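Local coordinates for laminin subunit ALPHA-1 (PDB 2JD4), which forms part of the basement membrane protein laminin-111 and probably serves cell-surface anchorage through its paired LG4-5 domains, at residues 4-12 with 276-284; 21-29 with 365-376. The protein carries 4 engineered substitutions. All coordinates share one frame; numbering follows the deposited sequence.

Contact 1. Residues 4-12 with 276-284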
ATOM      1  N   ALA A   4      -8.206 -30.525  26.135  1.00 25.93           N
ATOM      2  CA  ALA A   4      -7.981 -31.259  24.891  1.00 24.59           C
ATOM      3  C   ALA A   4      -6.659 -30.780  24.291  1.00 22.65           C
ATOM      4  O   ALA A   4      -6.243 -29.651  24.541  1.00 21.56           O
ATOM      5  CB  ALA A   4      -9.129 -31.009  23.913  1.00 20.48           C
ATOM      6  N   GLN A   5      -5.992 -31.627  23.510  1.00 23.00           N
ATOM      7  CA  GLN A   5      -4.720 -31.222  22.921  1.00 23.15           C
ATOM      8  C   GLN A   5      -4.939 -29.937  22.120  1.00 24.51           C
ATOM      9  O   GLN A   5      -5.946 -29.788  21.437  1.00 24.30           O
ATOM     10  CB  GLN A   5      -4.143 -32.340  22.033  1.00 25.23           C
ATOM     11  CG  GLN A   5      -5.016 -32.768  20.863  1.00 23.51           C
ATOM     12  CD  GLN A   5      -4.450 -33.964  20.108  1.00 28.52           C
ATOM     13  OE1 GLN A   5      -5.033 -34.412  19.118  1.00 33.05           O
ATOM     14  NE2 GLN A   5      -3.312 -34.485  20.568  1.00 21.08           N
ATOM     15  N   PRO A   6      -4.004 -28.980  22.211  1.00 28.47           N
ATOM     16  CA  PRO A   6      -4.181 -27.729  21.463  1.00 27.03           C
ATOM     17  C   PRO A   6      -4.357 -27.891  19.953  1.00 27.12           C
ATOM     18  O   PRO A   6      -3.750 -28.762  19.338  1.00 27.97           O
ATOM     19  CB  PRO A   6      -2.938 -26.913  21.837  1.00 30.99           C
ATOM     20  CG  PRO A   6      -1.936 -27.949  22.285  1.00 34.05           C
ATOM     21  CD  PRO A   6      -2.775 -28.949  23.025  1.00 26.78           C
ATOM     22  N   GLU A   7      -5.211 -27.059  19.361  1.00 27.77           N
ATOM     23  CA  GLU A   7      -5.435 -27.115  17.923  1.00 27.95           C
ATOM     24  C   GLU A   7      -4.417 -26.238  17.205  1.00 28.17           C
ATOM     25  O   GLU A   7      -4.431 -25.008  17.325  1.00 27.28           O
ATOM     26  CB  GLU A   7      -6.861 -26.682  17.581  1.00 30.55           C
ATOM     27  CG  GLU A   7      -7.884 -27.783  17.817  1.00 38.05           C
ATOM     28  CD  GLU A   7      -9.277 -27.402  17.372  1.00 43.81           C
ATOM     29  OE1 GLU A   7      -9.425 -26.913  16.230  1.00 49.71           O
ATOM     30  OE2 GLU A   7     -10.228 -27.602  18.160  1.00 44.52           O
ATOM     31  N   LEU A   8      -3.518 -26.890  16.475  1.00 25.89           N
ATOM     32  CA  LEU A   8      -2.475 -26.193  15.739  1.00 27.34           C
ATOM     33  C   LEU A   8      -3.054 -25.361  14.609  1.00 24.98           C
ATOM     34  O   LEU A   8      -4.102 -25.691  14.061  1.00 23.96           O
ATOM     35  CB  LEU A   8      -1.477 -27.193  15.156  1.00 24.03           C
ATOM     36  CG  LEU A   8      -0.665 -28.025  16.150  1.00 28.36           C
ATOM     37  CD1 LEU A   8       0.246 -28.975  15.378  1.00 23.91           C
ATOM     38  CD2 LEU A   8       0.155 -27.117  17.057  1.00 25.48           C
ATOM     39  N   CYS A   9      -2.363 -24.277  14.276  1.00 27.42           N
ATOM     40  CA  CYS A   9      -2.773 -23.394  13.192  1.00 27.91           C
ATOM     41  C   CYS A   9      -2.004 -23.790  11.942  1.00 28.46           C
ATOM     42  O   CYS A   9      -1.048 -24.560  12.017  1.00 28.26           O
ATOM     43  CB  CYS A   9      -2.442 -21.942  13.528  1.00 24.41           C
ATOM     44  SG  CYS A   9      -3.470 -21.194  14.831  1.00 25.65           S
ATOM     45  N   ALA A  10      -2.417 -23.263  10.795  1.00 29.69           N
ATOM     46  CA  ALA A  10      -1.726 -23.558   9.548  1.00 29.84           C
ATOM     47  C   ALA A  10      -0.298 -23.023   9.675  1.00 31.27           C
ATOM     48  O   ALA A  10       0.015 -22.291  10.617  1.00 27.27           O
ATOM     49  CB  ALA A  10      -2.441 -22.888   8.380  1.00 29.02           C
ATOM     50  N   VAL A  11       0.565 -23.388   8.735  1.00 31.29           N
ATOM     51  CA  VAL A  11       1.949 -22.931   8.764  1.00 35.49           C
ATOM     52  C   VAL A  11       2.323 -22.110   7.527  1.00 37.46           C
ATOM     53  O   VAL A  11       1.992 -22.481   6.402  1.00 35.86           O
ATOM     54  CB  VAL A  11       2.917 -24.122   8.871  1.00 36.42           C
ATOM     55  CG1 VAL A  11       4.356 -23.628   8.854  1.00 39.41           C
ATOM     56  CG2 VAL A  11       2.637 -24.897  10.148  1.00 42.98           C
ATOM     57  N   ASP A  12       3.016 -20.996   7.754  1.00 41.16           N
ATOM     58  CA  ASP A  12       3.464 -20.112   6.677  1.00 45.68           C
ATOM     59  C   ASP A  12       4.818 -20.559   6.129  1.00 46.29           C
ATOM     60  O   ASP A  12       5.753 -20.802   6.894  1.00 48.11           O
ATOM     61  CB  ASP A  12       3.593 -18.673   7.186  1.00 48.00           C
ATOM     62  CG  ASP A  12       2.380 -17.824   6.866  1.00 52.92           C
ATOM     63  OD1 ASP A  12       1.267 -18.189   7.294  1.00 53.90           O
ATOM     64  OD2 ASP A  12       2.542 -16.788   6.184  1.00 56.03           O
ATOM     65  N   ALA A 276     -14.775 -24.181  14.722  1.00 52.49           N
ATOM     66  CA  ALA A 276     -13.480 -24.739  15.095  1.00 52.28           C
ATOM     67  C   ALA A 276     -12.593 -23.631  15.651  1.00 52.31           C
ATOM     68  O   ALA A 276     -12.604 -22.507  15.151  1.00 52.38           O
ATOM     69  CB  ALA A 276     -12.818 -25.383  13.883  1.00 53.66           C
ATOM     70  N   ALA A 277     -11.823 -23.957  16.685  1.00 51.32           N
ATOM     71  CA  ALA A 277     -10.930 -22.993  17.320  1.00 49.85           C
ATOM     72  C   ALA A 277      -9.862 -22.456  16.368  1.00 47.76           C
ATOM     73  O   ALA A 277      -9.521 -21.275  16.406  1.00 47.55           O
ATOM     74  CB  ALA A 277     -10.265 -23.628  18.539  1.00 49.30           C
ATOM     75  N   ARG A 278      -9.338 -23.328  15.514  1.00 46.54           N
ATOM     76  CA  ARG A 278      -8.298 -22.942  14.566  1.00 44.44           C
ATOM     77  C   ARG A 278      -8.834 -22.496  13.205  1.00 40.35           C
ATOM     78  O   ARG A 278      -8.060 -22.236  12.283  1.00 39.77           O
ATOM     79  CB  ARG A 278      -7.322 -24.106  14.388  1.00 44.80           C
ATOM     80  CG  ARG A 278      -7.998 -25.432  14.072  1.00 50.62           C
ATOM     81  CD  ARG A 278      -8.434 -25.522  12.620  1.00 52.81           C
ATOM     82  NE  ARG A 278      -9.378 -26.613  12.396  1.00 60.01           N
ATOM     83  CZ  ARG A 278      -9.149 -27.886  12.709  1.00 64.16           C
ATOM     84  NH1 ARG A 278      -7.999 -28.243  13.266  1.00 63.91           N
ATOM     85  NH2 ARG A 278     -10.074 -28.804  12.464  1.00 64.87           N
ATOM     86  N   ALA A 279     -10.153 -22.394  13.088  1.00 36.75           N
ATOM     87  CA  ALA A 279     -10.780 -22.000  11.830  1.00 35.36           C
ATOM     88  C   ALA A 279     -10.221 -20.719  11.218  1.00 34.73           C
ATOM     89  O   ALA A 279      -9.939 -20.668  10.019  1.00 34.58           O
ATOM     90  CB  ALA A 279     -12.284 -21.860  12.024  1.00 36.77           C
ATOM     91  N   LEU A 280     -10.053 -19.686  12.038  1.00 34.12           N
ATOM     92  CA  LEU A 280      -9.556 -18.404  11.543  1.00 32.74           C
ATOM     93  C   LEU A 280      -8.048 -18.309  11.318  1.00 31.00           C
ATOM     94  O   LEU A 280      -7.591 -17.432  10.584  1.00 31.98           O
ATOM     95  CB  LEU A 280     -10.015 -17.272  12.472  1.00 33.02           C
ATOM     96  CG  LEU A 280     -11.531 -17.056  12.562  1.00 30.77           C
ATOM     97  CD1 LEU A 280     -11.831 -15.879  13.478  1.00 33.25           C
ATOM     98  CD2 LEU A 280     -12.102 -16.799  11.176  1.00 30.38           C
ATOM     99  N   CYS A 281      -7.271 -19.192  11.938  1.00 28.24           N
ATOM    100  CA  CYS A 281      -5.824 -19.148  11.745  1.00 28.50           C
ATOM    101  C   CYS A 281      -5.385 -20.210  10.741  1.00 27.70           C
ATOM    102  O   CYS A 281      -4.311 -20.806  10.868  1.00 26.31           O
ATOM    103  CB  CYS A 281      -5.092 -19.321  13.086  1.00 25.25           C
ATOM    104  SG  CYS A 281      -5.266 -20.932  13.922  1.00 29.69           S
ATOM    105  N   ASP A 282      -6.224 -20.424   9.728  1.00 27.02           N
ATOM    106  CA  ASP A 282      -5.948 -21.413   8.692  1.00 26.93           C
ATOM    107  C   ASP A 282      -5.085 -20.883   7.547  1.00 25.78           C
ATOM    108  O   ASP A 282      -4.787 -21.608   6.595  1.00 26.57           O
ATOM    109  CB  ASP A 282      -7.266 -21.990   8.146  1.00 26.35           C
ATOM    110  CG  ASP A 282      -8.148 -20.940   7.467  1.00 29.73           C
ATOM    111  OD1 ASP A 282      -7.874 -19.726   7.595  1.00 29.77           O
ATOM    112  OD2 ASP A 282      -9.136 -21.343   6.811  1.00 25.07           O
ATOM    113  N   GLY A 283      -4.678 -19.621   7.635  1.00 24.26           N
ATOM    114  CA  GLY A 283      -3.835 -19.053   6.593  1.00 25.78           C
ATOM    115  C   GLY A 283      -4.566 -18.607   5.339  1.00 26.68           C
ATOM    116  O   GLY A 283      -3.944 -18.157   4.374  1.00 30.29           O
ATOM    117  N   LYS A 284      -5.885 -18.732   5.342  1.00 26.50           N
ATOM    118  CA  LYS A 284      -6.693 -18.320   4.202  1.00 27.20           C
ATOM    119  C   LYS A 284      -7.342 -16.977   4.510  1.00 26.53           C
ATOM    120  O   LYS A 284      -7.381 -16.553   5.663  1.00 25.58           O
ATOM    121  CB  LYS A 284      -7.749 -19.383   3.904  1.00 29.52           C
ATOM    122  CG  LYS A 284      -7.136 -20.753   3.622  1.00 32.67           C
ATOM    123  CD  LYS A 284      -8.169 -21.803   3.237  1.00 39.94           C
ATOM    124  CE  LYS A 284      -7.493 -23.161   3.013  1.00 44.25           C
ATOM    125  NZ  LYS A 284      -8.448 -24.263   2.694  1.00 45.18           N
TER
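Ala10 N donates a backbone hydrogen bond to Cys281 O at 3.1 Å, with an N-H...O angle of 158°. Beside it lies the disulfide between Cys9 and Cys281. Together they fasten the extended N-terminal segment to a loop of the C-terminal laminin G domain, a beta sandwich of the concanavalin type. The loop runs from strand 267-272 to strand 286-293 and includes a type I beta turn from Ala276 to Ala279.

The S-S torsion is -86°, close to a right angle. SG of Cys281 sits between the backbone N and the carbonyl carbon (chi1 66°), which points the sulfur at Cys9. Lys233 touches both cysteines from outside.

A second polar link is purely one of charge. Glu7 OE1 lies over one face of the Arg278 guanidinium, 3.5 Å from Arg278 NH1, and no N-H points at it. The two side chains cross at about a right angle. Glu7 OE1 is also 3.0 Å from Arg278 CG, so it meets the aliphatic stem of the arginine. The carboxylate leans on a methyl as well: Glu7 OE2 lies 4.0 Å from Ala277 CB.

Asp282 shapes the end of the loop. Asp282 OD1 accepts from Lys284 N at 3.2 Å, forming an Asx turn, and also from His286 NE2. Arg229 joins the two segments from outside, with a salt bridge to Asp12 and a hydrogen bond to Gly283 O.

Packing around the disulfide is modest. Arg278 CB rests 3.6 Å from Leu8 O, and Ala10 CB sits 3.2 Å from Asp282 O.

Contact 2. Residues 21-29 with 365-376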
ATOM      1  N   ALA A  21      16.374  -6.939  -7.039  1.00 19.54           N
ATOM      2  CA  ALA A  21      15.061  -6.349  -7.267  1.00 18.72           C
ATOM      3  C   ALA A  21      14.732  -5.502  -6.051  1.00 19.62           C
ATOM      4  O   ALA A  21      15.228  -5.772  -4.951  1.00 17.53           O
ATOM      5  CB  ALA A  21      14.012  -7.435  -7.456  1.00 15.97           C
ATOM      6  N   HIS A  22      13.901  -4.481  -6.241  1.00 12.68           N
ATOM      7  CA  HIS A  22      13.532  -3.613  -5.129  1.00 14.69           C
ATOM      8  C   HIS A  22      12.017  -3.435  -5.007  1.00 15.20           C
ATOM      9  O   HIS A  22      11.312  -3.315  -6.011  1.00 14.87           O
ATOM     10  CB  HIS A  22      14.204  -2.242  -5.306  1.00 16.28           C
ATOM     11  CG  HIS A  22      15.701  -2.304  -5.341  1.00 21.16           C
ATOM     12  ND1 HIS A  22      16.478  -2.228  -4.204  1.00 24.54           N
ATOM     13  CD2 HIS A  22      16.563  -2.453  -6.373  1.00 18.39           C
ATOM     14  CE1 HIS A  22      17.753  -2.326  -4.536  1.00 24.40           C
ATOM     15  NE2 HIS A  22      17.833  -2.464  -5.847  1.00 21.89           N
ATOM     16  N   GLN A  23      11.528  -3.414  -3.769  1.00 14.73           N
ATOM     17  CA  GLN A  23      10.107  -3.221  -3.512  1.00 17.05           C
ATOM     18  C   GLN A  23       9.898  -1.765  -3.103  1.00 16.69           C
ATOM     19  O   GLN A  23      10.564  -1.277  -2.196  1.00 14.04           O
ATOM     20  CB  GLN A  23       9.623  -4.125  -2.370  1.00 18.99           C
ATOM     21  CG  GLN A  23       8.132  -3.957  -2.038  1.00 16.65           C
ATOM     22  CD  GLN A  23       7.219  -4.679  -3.017  1.00 22.70           C
ATOM     23  OE1 GLN A  23       6.006  -4.469  -3.016  1.00 26.75           O
ATOM     24  NE2 GLN A  23       7.799  -5.543  -3.849  1.00 23.81           N
ATOM     25  N   PHE A  24       8.976  -1.083  -3.773  1.00 15.49           N
ATOM     26  CA  PHE A  24       8.678   0.307  -3.455  1.00 15.79           C
ATOM     27  C   PHE A  24       7.263   0.405  -2.876  1.00 15.31           C
ATOM     28  O   PHE A  24       6.584  -0.606  -2.696  1.00 13.23           O
ATOM     29  CB  PHE A  24       8.809   1.183  -4.709  1.00 13.47           C
ATOM     30  CG  PHE A  24      10.187   1.176  -5.308  1.00 13.10           C
ATOM     31  CD1 PHE A  24      10.549   0.206  -6.240  1.00 13.82           C
ATOM     32  CD2 PHE A  24      11.135   2.123  -4.919  1.00 11.96           C
ATOM     33  CE1 PHE A  24      11.842   0.176  -6.779  1.00 13.94           C
ATOM     34  CE2 PHE A  24      12.424   2.105  -5.447  1.00 15.55           C
ATOM     35  CZ  PHE A  24      12.778   1.126  -6.381  1.00 14.18           C
ATOM     36  N   GLY A  25       6.825   1.622  -2.575  1.00 14.45           N
ATOM     37  CA  GLY A  25       5.492   1.797  -2.023  1.00 15.07           C
ATOM     38  C   GLY A  25       5.334   1.495  -0.537  1.00 15.43           C
ATOM     39  O   GLY A  25       4.218   1.544  -0.024  1.00 15.91           O
ATOM     40  N   LEU A  26       6.422   1.178   0.162  1.00 13.11           N
ATOM     41  CA  LEU A  26       6.323   0.898   1.598  1.00 15.18           C
ATOM     42  C   LEU A  26       5.917   2.187   2.322  1.00 19.94           C
ATOM     43  O   LEU A  26       5.208   2.150   3.330  1.00 18.65           O
ATOM     44  CB  LEU A  26       7.654   0.366   2.134  1.00 20.05           C
ATOM     45  CG  LEU A  26       8.027  -1.019   1.590  1.00 20.41           C
ATOM     46  CD1 LEU A  26       9.465  -1.315   1.947  1.00 27.33           C
ATOM     47  CD2 LEU A  26       7.092  -2.091   2.164  1.00 13.58           C
ATOM     48  N   SER A  27       6.385   3.321   1.810  1.00 17.93           N
ATOM     49  CA  SER A  27       6.009   4.625   2.345  1.00 18.17           C
ATOM     50  C   SER A  27       5.624   5.416   1.097  1.00 17.78           C
ATOM     51  O   SER A  27       5.899   4.976  -0.021  1.00 15.99           O
ATOM     52  CB  SER A  27       7.179   5.308   3.059  1.00 17.06           C
ATOM     53  OG  SER A  27       8.016   5.978   2.139  1.00 26.36           O
ATOM     54  N   GLN A  28       4.982   6.565   1.269  1.00 15.96           N
ATOM     55  CA  GLN A  28       4.593   7.368   0.114  1.00 18.30           C
ATOM     56  C   GLN A  28       5.825   7.933  -0.599  1.00 16.02           C
ATOM     57  O   GLN A  28       5.729   8.413  -1.735  1.00 17.98           O
ATOM     58  CB  GLN A  28       3.661   8.515   0.541  1.00 19.99           C
ATOM     59  CG  GLN A  28       2.305   8.051   1.062  1.00 30.07           C
ATOM     60  CD  GLN A  28       1.137   8.498   0.187  1.00 38.25           C
ATOM     61  OE1 GLN A  28       0.837   9.691   0.085  1.00 40.03           O
ATOM     62  NE2 GLN A  28       0.472   7.537  -0.447  1.00 34.21           N
ATOM     63  N   ASN A  29       6.983   7.865   0.050  1.00 13.73           N
ATOM     64  CA  ASN A  29       8.210   8.385  -0.561  1.00 15.15           C
ATOM     65  C   ASN A  29       9.355   7.386  -0.736  1.00 15.00           C
ATOM     66  O   ASN A  29      10.528   7.764  -0.746  1.00 15.04           O
ATOM     67  CB  ASN A  29       8.705   9.608   0.213  1.00 17.67           C
ATOM     68  CG  ASN A  29       7.741  10.777   0.119  1.00 24.03           C
ATOM     69  OD1 ASN A  29       7.618  11.426  -0.929  1.00 26.70           O
ATOM     70  ND2 ASN A  29       7.034  11.035   1.203  1.00 18.33           N
ATOM     71  N   SER A 365       0.470   2.848   3.449  1.00 20.42           N
ATOM     72  CA  SER A 365       1.746   3.457   3.079  1.00 19.12           C
ATOM     73  C   SER A 365       1.817   4.908   3.570  1.00 20.72           C
ATOM     74  O   SER A 365       2.884   5.527   3.561  1.00 17.83           O
ATOM     75  CB  SER A 365       1.952   3.411   1.559  1.00 23.69           C
ATOM     76  OG  SER A 365       0.977   4.183   0.884  1.00 33.46           O
ATOM     77  N   ARG A 366       0.679   5.435   4.019  1.00 20.92           N
ATOM     78  CA  ARG A 366       0.593   6.816   4.501  1.00 24.67           C
ATOM     79  C   ARG A 366       0.730   6.936   6.017  1.00 24.84           C
ATOM     80  O   ARG A 366       0.571   8.023   6.568  1.00 26.27           O
ATOM     81  CB  ARG A 366      -0.748   7.435   4.092  1.00 27.47           C
ATOM     82  CG  ARG A 366      -1.051   7.373   2.606  1.00 35.26           C
ATOM     83  CD  ARG A 366      -2.450   7.902   2.332  1.00 42.04           C
ATOM     84  NE  ARG A 366      -2.601   9.281   2.782  1.00 50.80           N
ATOM     85  CZ  ARG A 366      -3.768   9.910   2.898  1.00 55.28           C
ATOM     86  NH1 ARG A 366      -4.898   9.282   2.599  1.00 56.56           N
ATOM     87  NH2 ARG A 366      -3.804  11.168   3.315  1.00 58.60           N
ATOM     88  N   ALA A 367       1.002   5.825   6.690  1.00 24.51           N
ATOM     89  CA  ALA A 367       1.148   5.837   8.144  1.00 24.95           C
ATOM     90  C   ALA A 367       2.198   6.856   8.579  1.00 25.14           C
ATOM     91  O   ALA A 367       3.231   6.996   7.928  1.00 24.93           O
ATOM     92  CB  ALA A 367       1.536   4.442   8.637  1.00 23.02           C
ATOM     93  N   PHE A 368       1.940   7.572   9.672  1.00 25.78           N
ATOM     94  CA  PHE A 368       2.900   8.558  10.160  1.00 24.11           C
ATOM     95  C   PHE A 368       3.885   7.922  11.141  1.00 25.93           C
ATOM     96  O   PHE A 368       4.934   8.490  11.443  1.00 25.73           O
ATOM     97  CB  PHE A 368       2.169   9.760  10.795  1.00 27.98           C
ATOM     98  CG  PHE A 368       1.338   9.422  12.015  1.00 25.88           C
ATOM     99  CD1 PHE A 368       1.922   9.363  13.279  1.00 26.28           C
ATOM    100  CD2 PHE A 368      -0.036   9.210  11.902  1.00 21.09           C
ATOM    101  CE1 PHE A 368       1.148   9.102  14.417  1.00 25.76           C
ATOM    102  CE2 PHE A 368      -0.815   8.949  13.028  1.00 24.66           C
ATOM    103  CZ  PHE A 368      -0.222   8.896  14.290  1.00 26.34           C
ATOM    104  N   ASP A 369       3.542   6.730  11.621  1.00 24.22           N
ATOM    105  CA  ASP A 369       4.376   5.969  12.550  1.00 26.77           C
ATOM    106  C   ASP A 369       4.155   4.510  12.156  1.00 27.24           C
ATOM    107  O   ASP A 369       3.030   4.009  12.199  1.00 27.89           O
ATOM    108  CB  ASP A 369       3.942   6.209  13.999  1.00 29.86           C
ATOM    109  CG  ASP A 369       4.908   5.609  15.007  1.00 29.42           C
ATOM    110  OD1 ASP A 369       5.963   5.078  14.594  1.00 31.74           O
ATOM    111  OD2 ASP A 369       4.618   5.672  16.216  1.00 30.52           O
ATOM    112  N   LEU A 370       5.236   3.846  11.762  1.00 25.02           N
ATOM    113  CA  LEU A 370       5.192   2.472  11.280  1.00 25.61           C
ATOM    114  C   LEU A 370       6.315   1.637  11.893  1.00 26.36           C
ATOM    115  O   LEU A 370       7.481   2.032  11.849  1.00 27.53           O
ATOM    116  CB  LEU A 370       5.345   2.500   9.755  1.00 28.48           C
ATOM    117  CG  LEU A 370       5.176   1.261   8.877  1.00 31.56           C
ATOM    118  CD1 LEU A 370       3.694   0.979   8.679  1.00 31.78           C
ATOM    119  CD2 LEU A 370       5.832   1.507   7.522  1.00 33.59           C
ATOM    120  N   GLN A 371       5.964   0.480  12.447  1.00 22.78           N
ATOM    121  CA  GLN A 371       6.942  -0.416  13.063  1.00 26.98           C
ATOM    122  C   GLN A 371       6.589  -1.875  12.761  1.00 24.16           C
ATOM    123  O   GLN A 371       5.496  -2.331  13.092  1.00 24.77           O
ATOM    124  CB  GLN A 371       6.965  -0.225  14.586  1.00 31.43           C
ATOM    125  CG  GLN A 371       7.103   1.217  15.067  1.00 38.16           C
ATOM    126  CD  GLN A 371       8.424   1.850  14.674  1.00 45.39           C
ATOM    127  OE1 GLN A 371       9.489   1.248  14.834  1.00 48.18           O
ATOM    128  NE2 GLN A 371       8.363   3.080  14.169  1.00 47.74           N
ATOM    129  N   GLY A 372       7.513  -2.606  12.144  1.00 21.26           N
ATOM    130  CA  GLY A 372       7.250  -4.005  11.840  1.00 19.02           C
ATOM    131  C   GLY A 372       6.063  -4.261  10.925  1.00 17.04           C
ATOM    132  O   GLY A 372       5.413  -5.303  11.023  1.00 16.36           O
ATOM    133  N   VAL A 373       5.785  -3.315  10.034  1.00 15.45           N
ATOM    134  CA  VAL A 373       4.675  -3.431   9.085  1.00 15.29           C
ATOM    135  C   VAL A 373       5.209  -3.053   7.707  1.00 16.19           C
ATOM    136  O   VAL A 373       5.985  -2.108   7.584  1.00 15.87           O
ATOM    137  CB  VAL A 373       3.513  -2.484   9.457  1.00 17.14           C
ATOM    138  CG1 VAL A 373       2.389  -2.600   8.431  1.00 13.40           C
ATOM    139  CG2 VAL A 373       3.006  -2.821  10.852  1.00 15.68           C
ATOM    140  N   PHE A 374       4.780  -3.779   6.677  1.00 14.49           N
ATOM    141  CA  PHE A 374       5.265  -3.551   5.318  1.00 13.87           C
ATOM    142  C   PHE A 374       4.102  -3.394   4.333  1.00 13.80           C
ATOM    143  O   PHE A 374       3.727  -4.324   3.630  1.00 13.41           O
ATOM    144  CB  PHE A 374       6.178  -4.724   4.932  1.00 16.79           C
ATOM    145  CG  PHE A 374       7.233  -5.028   5.975  1.00 15.97           C
ATOM    146  CD1 PHE A 374       6.914  -5.774   7.109  1.00 17.63           C
ATOM    147  CD2 PHE A 374       8.516  -4.524   5.853  1.00 17.23           C
ATOM    148  CE1 PHE A 374       7.864  -6.008   8.104  1.00 21.38           C
ATOM    149  CE2 PHE A 374       9.476  -4.749   6.843  1.00 19.81           C
ATOM    150  CZ  PHE A 374       9.147  -5.493   7.971  1.00 22.34           C
ATOM    151  N   PRO A 375       3.526  -2.185   4.266  1.00 17.57           N
ATOM    152  CA  PRO A 375       2.396  -1.904   3.380  1.00 17.11           C
ATOM    153  C   PRO A 375       2.507  -2.356   1.938  1.00 17.93           C
ATOM    154  O   PRO A 375       3.489  -2.059   1.255  1.00 17.29           O
ATOM    155  CB  PRO A 375       2.200  -0.388   3.512  1.00 21.05           C
ATOM    156  CG  PRO A 375       3.501   0.109   3.993  1.00 25.94           C
ATOM    157  CD  PRO A 375       3.998  -0.956   4.926  1.00 19.18           C
ATOM    158  N   HIS A 376       1.490  -3.101   1.510  1.00 14.01           N
ATOM    159  CA  HIS A 376       1.365  -3.604   0.148  1.00 17.93           C
ATOM    160  C   HIS A 376       2.275  -4.775  -0.213  1.00 19.09           C
ATOM    161  O   HIS A 376       2.189  -5.304  -1.322  1.00 19.79           O
ATOM    162  CB  HIS A 376       1.559  -2.450  -0.851  1.00 15.29           C
ATOM    163  CG  HIS A 376       0.620  -1.300  -0.629  1.00 20.91           C
ATOM    164  ND1 HIS A 376      -0.747  -1.421  -0.742  1.00 19.74           N
ATOM    165  CD2 HIS A 376       0.854  -0.012  -0.283  1.00 20.46           C
ATOM    166  CE1 HIS A 376      -1.317  -0.258  -0.474  1.00 20.00           C
ATOM    167  NE2 HIS A 376      -0.367   0.614  -0.193  1.00 20.09           N
TER
HETATM  168  O   HOH W   1       4.662   8.165   3.564  1.00 28.21           O
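Gln28 and Arg366 lie side by side and point the same way, their amide and guanidinium planes 36° apart. The amide touches the arginine stem: Gln28 NE2 is 3.4 Å from Arg366 CG. A bend at chi2 (-116°) turns the glutamine end onto this methylene and brings Gln28 NE2 to 3.6 Å from Ser365 OG. An alanine in place of Gln28 would remove this amide and is likely to leave the Arg366 stem without its neighbour and freer to turn.

These pairs belong to the interface between the two laminin G domains. Segment 21-29 contains the short strand 22-23 of the first and the loop after it, and 365-376 carries a strand of the second.

The CB of Ser365 points toward segment 21-29 and lies 3.3 Å from Gly25 O. Ser365 OG bonds to Asp363, which also accepts from His376 NE2. The His376 ring meets Gly25 O with its edge, in plane, through His376 CD2 at 3.7 Å.

Leu26 reaches back with CD2, and Leu26 CD2 lies 3.9 Å from Phe374 CB and near the Pro375 ring. Ser27 CA makes a CA-H...O contact with Ser365 O at 3.5 Å. A water accepts from Gln28 N and donates to the same carbonyl.

The contact therefore combines carbon-oxygen approaches, a small apolar patch and a water bridge. With no clear direct hydrogen bond between the segments, it probably rests on van der Waals touching and that water.

How the contacts relate
Both contacts join the N-terminal part of the chain to the second laminin G domain, by different means. Contact 1 is covalent and lies at the surface, its centre about 28 Å from the centre of the chain. Contact 2 is non-covalent and more central, its centre about 7 Å from the centre of the chain. The two contact centres are about 29 Å apart, with nearest atoms about 12 Å apart, so they do not touch. The segments alternate along the chain. The two links meet the second domain at separate points, which is likely to restrict its movement against the first. Neither contains a magnesium ligand; those include Asp70 and Asp139 in one domain and Asp246 and Asp319 in the other.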